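Local coordinates for protein aminopentol aminotransferase (Sphingopyxis macrogoltabida, PDB 6HBS) that transfers the amino group of hydrolysed fumonisin B1 (aminopentol) to pyruvate with the help of pyridoxal 5'-phosphate, giving the 2-keto product and L-alanine, at residues P64-E75 / G257-P265. Residues are numbered along the deposited sequence; the frame is centred on the assembly and turned at random.
Sequences PNLLGYRQSEIE and GKCFANGYP. With PLP (pyridoxal-5'-phosphate), chain C.
Asn262 pushes its amide into the backbone bend at Leu66-Gly68 and is held through both its oxygen and its nitrogen. Asn262 OD1 takes a hydrogen bond from Leu67 N at 2.9 Å, the donor standing above the carbonyl plane, and a weak one from Leu66 N. Asn262 ND2 gives to Gly68 O (2.9 Å), which lies close to the plane of the amide, and also to a water shared with Glu75 OE2. CG anti to the backbone N (chi1 -162°) carries the amide of Asn262 to the backbone of Leu66-Gly68, while Ile74 CD1 rests against Asn262 CB at 3.7 Å. The loop 257-265 links strands 253-256 and 267-271 of the large sheet in this class-III aminotransferase, and Lys258 leaves it to form the internal aldimine, NZ bonded covalently to PLP C4A. Farther along, Tyr264 OH donates to the syn side of Glu75 OE1 (2.6 Å), with carboxylate and ring planes 27° apart. At the other end Pro64 packs its CB against Lys258 O (3.2 Å), and Leu66 CB meets Cys259 CB. Overlapping beta turns, Cys259-Asn262 and Ala261-Tyr264, present Asn262. Gln71 is the N-cap of helix 72-82, its OE1 accepting from Ile74 N. Beyond, Gly263 O accepts from Thr87 OG1 of the second subunit.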
loop_
_atom_site.group_PDB
_atom_site.type_symbol
_atom_site.label_atom_id
_atom_site.label_comp_id
_atom_site.label_asym_id
_atom_site.label_seq_id
_atom_site.Cartn_x
_atom_site.Cartn_y
_atom_site.Cartn_z
ATOM N N PRO A 64 6.104 13.460 -0.284
ATOM C CA PRO A 64 6.682 12.822 -1.467
ATOM C C PRO A 64 7.430 13.703 -2.483
ATOM O O PRO A 64 8.334 13.208 -3.118
ATOM C CB PRO A 64 5.458 12.195 -2.139
ATOM C CG PRO A 64 4.572 11.812 -0.952
ATOM C CD PRO A 64 4.750 12.967 0.014
ATOM N N ASN A 65 7.058 14.972 -2.620
ATOM C CA ASN A 65 7.711 15.825 -3.610
ATOM C C ASN A 65 9.030 16.363 -3.030
ATOM O O ASN A 65 9.071 17.468 -2.488
ATOM C CB ASN A 65 6.805 16.953 -4.100
ATOM C CG ASN A 65 7.503 17.794 -5.157
ATOM O OD1 ASN A 65 8.299 17.250 -5.939
ATOM N ND2 ASN A 65 7.197 19.086 -5.183
ATOM N N LEU A 66 10.107 15.596 -3.213
ATOM C CA LEU A 66 11.443 15.964 -2.719
ATOM C C LEU A 66 12.155 16.838 -3.754
ATOM O O LEU A 66 12.869 17.758 -3.380
ATOM C CB LEU A 66 12.265 14.704 -2.447
ATOM C CG LEU A 66 13.669 14.914 -1.863
ATOM C CD1 LEU A 66 13.618 15.446 -0.423
ATOM C CD2 LEU A 66 14.458 13.629 -1.892
ATOM N N LEU A 67 12.006 16.513 -5.045
ATOM C CA LEU A 67 12.910 17.069 -6.077
ATOM C C LEU A 67 12.151 17.903 -7.107
ATOM O O LEU A 67 12.769 18.432 -8.056
ATOM C CB LEU A 67 13.637 15.900 -6.750
ATOM C CG LEU A 67 14.571 15.115 -5.836
ATOM C CD1 LEU A 67 15.210 13.939 -6.561
ATOM C CD2 LEU A 67 15.647 16.021 -5.252
ATOM N N GLY A 68 10.831 18.034 -6.931
ATOM C CA GLY A 68 9.980 18.722 -7.887
ATOM C C GLY A 68 9.028 17.808 -8.622
ATOM O O GLY A 68 9.387 16.688 -9.057
ATOM N N TYR A 69 7.793 18.273 -8.747
ATOM C CA TYR A 69 6.802 17.518 -9.462
ATOM C C TYR A 69 7.200 17.365 -10.929
ATOM O O TYR A 69 7.509 18.366 -11.595
ATOM C CB TYR A 69 5.454 18.217 -9.390
ATOM C CG TYR A 69 4.791 18.288 -8.038
ATOM C CD1 TYR A 69 4.247 17.166 -7.428
ATOM C CD2 TYR A 69 4.638 19.507 -7.392
ATOM C CE1 TYR A 69 3.542 17.265 -6.233
ATOM C CE2 TYR A 69 3.945 19.618 -6.204
ATOM C CZ TYR A 69 3.384 18.490 -5.617
ATOM O OH TYR A 69 2.691 18.618 -4.440
ATOM N N ARG A 70 7.156 16.111 -11.413
ATOM C CA ARG A 70 7.445 15.740 -12.809
ATOM C C ARG A 70 8.898 16.060 -13.130
ATOM O O ARG A 70 9.205 16.495 -14.241
ATOM C CB ARG A 70 6.509 16.423 -13.814
ATOM C CG ARG A 70 5.052 16.003 -13.698
ATOM C CD ARG A 70 4.155 16.764 -14.652
ATOM N NE ARG A 70 4.613 16.548 -16.021
ATOM C CZ ARG A 70 4.669 17.467 -16.984
ATOM N NH1 ARG A 70 4.235 18.696 -16.776
ATOM N NH2 ARG A 70 5.129 17.133 -18.175
ATOM N N GLN A 71 9.778 15.816 -12.160
ATOM C CA GLN A 71 11.181 16.040 -12.345
ATOM C C GLN A 71 11.671 15.173 -13.522
ATOM O O GLN A 71 11.435 13.973 -13.570
ATOM C CB GLN A 71 11.942 15.718 -11.070
ATOM C CG GLN A 71 13.299 16.419 -10.965
ATOM C CD GLN A 71 14.427 15.620 -11.571
ATOM O OE1 GLN A 71 14.240 14.508 -12.080
ATOM N NE2 GLN A 71 15.624 16.193 -11.539
ATOM N N SER A 72 12.364 15.794 -14.481
ATOM C CA SER A 72 12.443 15.222 -15.803
ATOM C C SER A 72 13.334 13.969 -15.830
ATOM O O SER A 72 13.025 13.020 -16.569
ATOM C CB SER A 72 12.916 16.295 -16.781
ATOM O OG SER A 72 14.295 16.496 -16.563
ATOM N N GLU A 73 14.393 13.906 -14.999
ATOM C CA GLU A 73 15.248 12.752 -14.944
ATOM C C GLU A 73 14.524 11.530 -14.322
ATOM O O GLU A 73 14.665 10.390 -14.778
ATOM C CB GLU A 73 16.519 13.077 -14.186
ATOM C CG GLU A 73 17.325 14.236 -14.780
ATOM C CD GLU A 73 18.335 14.736 -13.759
ATOM O OE1 GLU A 73 19.481 14.299 -13.821
ATOM O OE2 GLU A 73 17.946 15.492 -12.848
ATOM N N ILE A 74 13.732 11.748 -13.285
ATOM C CA ILE A 74 13.025 10.638 -12.666
ATOM C C ILE A 74 11.910 10.161 -13.617
ATOM O O ILE A 74 11.727 8.927 -13.747
ATOM C CB ILE A 74 12.527 11.041 -11.267
ATOM C CG1 ILE A 74 13.733 11.311 -10.357
ATOM C CG2 ILE A 74 11.573 9.985 -10.687
ATOM C CD1 ILE A 74 13.471 12.316 -9.284
ATOM N N GLU A 75 11.222 11.094 -14.301
ATOM C CA GLU A 75 10.174 10.729 -15.209
ATOM C C GLU A 75 10.773 9.968 -16.396
ATOM O O GLU A 75 10.108 9.018 -16.852
ATOM C CB GLU A 75 9.370 11.929 -15.710
ATOM C CG GLU A 75 8.572 12.606 -14.616
ATOM C CD GLU A 75 7.730 11.669 -13.749
ATOM O OE1 GLU A 75 7.218 10.681 -14.295
ATOM O OE2 GLU A 75 7.617 11.920 -12.528
ATOM N N GLY A 257 9.805 5.897 3.327
ATOM C CA GLY A 257 8.697 6.013 2.388
ATOM C C GLY A 257 8.587 7.442 1.915
ATOM O O GLY A 257 9.606 8.182 1.918
ATOM N N LYS A 258 7.390 7.792 1.460
ATOM C CA LYS A 258 6.989 9.119 0.933
ATOM C C LYS A 258 7.814 9.530 -0.297
ATOM O O LYS A 258 7.258 9.617 -1.376
ATOM C CB LYS A 258 6.968 10.185 2.043
ATOM C CG LYS A 258 5.765 10.021 2.978
ATOM C CD LYS A 258 5.546 11.053 4.084
ATOM C CE LYS A 258 4.163 10.952 4.735
ATOM N NZ LYS A 258 4.057 9.956 5.852
ATOM N N CYS A 259 9.082 9.888 -0.112
ATOM C CA CYS A 259 9.758 10.727 -1.085
ATOM C C CYS A 259 10.944 10.042 -1.753
ATOM O O CYS A 259 11.512 10.649 -2.646
ATOM C CB CYS A 259 10.226 12.034 -0.451
ATOM S SG CYS A 259 11.722 11.867 0.546
ATOM N N PHE A 260 11.270 8.784 -1.441
ATOM C CA PHE A 260 12.513 8.210 -2.046
ATOM C C PHE A 260 12.326 7.740 -3.502
ATOM O O PHE A 260 13.289 7.315 -4.138
ATOM C CB PHE A 260 13.187 7.172 -1.158
ATOM C CG PHE A 260 12.531 5.831 -0.997
ATOM C CD1 PHE A 260 12.626 4.862 -1.984
ATOM C CD2 PHE A 260 11.875 5.510 0.179
ATOM C CE1 PHE A 260 12.027 3.625 -1.811
ATOM C CE2 PHE A 260 11.291 4.266 0.352
ATOM C CZ PHE A 260 11.384 3.313 -0.631
ATOM N N ALA A 261 11.115 7.848 -4.045
ATOM C CA ALA A 261 10.876 7.755 -5.515
ATOM C C ALA A 261 10.130 9.003 -6.010
ATOM O O ALA A 261 9.470 8.964 -7.037
ATOM C CB ALA A 261 10.118 6.468 -5.814
ATOM N N ASN A 262 10.303 10.131 -5.296
ATOM C CA ASN A 262 9.836 11.445 -5.671
ATOM C C ASN A 262 8.342 11.453 -6.047
ATOM O O ASN A 262 7.918 12.225 -6.898
ATOM C CB ASN A 262 10.658 12.058 -6.820
ATOM C CG ASN A 262 10.457 13.553 -6.904
ATOM O OD1 ASN A 262 10.464 14.209 -5.861
ATOM N ND2 ASN A 262 10.266 14.095 -8.113
ATOM N N GLY A 263 7.523 10.626 -5.382
ATOM C CA GLY A 263 6.072 10.627 -5.627
ATOM C C GLY A 263 5.556 9.272 -6.100
ATOM O O GLY A 263 4.388 9.007 -5.964
ATOM N N TYR A 264 6.415 8.447 -6.702
ATOM C CA TYR A 264 6.032 7.051 -7.042
ATOM C C TYR A 264 5.811 6.251 -5.747
ATOM O O TYR A 264 6.480 6.475 -4.745
ATOM C CB TYR A 264 7.077 6.445 -7.975
ATOM C CG TYR A 264 6.963 6.950 -9.394
ATOM C CD1 TYR A 264 7.552 8.137 -9.782
ATOM C CD2 TYR A 264 6.207 6.271 -10.340
ATOM C CE1 TYR A 264 7.420 8.636 -11.067
ATOM C CE2 TYR A 264 6.090 6.735 -11.642
ATOM C CZ TYR A 264 6.700 7.926 -12.004
ATOM O OH TYR A 264 6.558 8.408 -13.276
ATOM N N PRO A 265 4.823 5.321 -5.714
ATOM C CA PRO A 265 4.425 4.654 -4.472
ATOM C C PRO A 265 5.333 3.469 -4.177
ATOM O O PRO A 265 5.227 2.393 -4.822
ATOM C CB PRO A 265 2.988 4.229 -4.772
ATOM C CG PRO A 265 3.013 3.920 -6.265
ATOM C CD PRO A 265 3.997 4.914 -6.861
HETATM N N1 PLP C . 5.366 7.024 9.754
HETATM C C2 PLP C . 5.502 8.368 9.703
HETATM C C2A PLP C . 6.491 9.094 10.583
HETATM C C3 PLP C . 4.724 9.124 8.726
HETATM O O3 PLP C . 4.843 10.465 8.639
HETATM C C4 PLP C . 3.801 8.399 7.822
HETATM C C4A PLP C . 3.039 9.199 6.827
HETATM C C5 PLP C . 3.699 6.923 8.027
HETATM C C6 PLP C . 4.517 6.320 8.974
HETATM C C5A PLP C . 2.775 6.040 7.189
HETATM O O4P PLP C . 3.058 6.165 5.772
HETATM P P PLP C . 1.782 5.930 4.818
HETATM O O1P PLP C . 0.849 7.039 5.002
HETATM O O2P PLP C . 1.174 4.647 5.307
HETATM O O3P PLP C . 2.452 5.893 3.461
HETATM O O HOH W 1 7.057 14.882 -6.920
HETATM O O HOH W 2 9.202 13.246 -10.716
#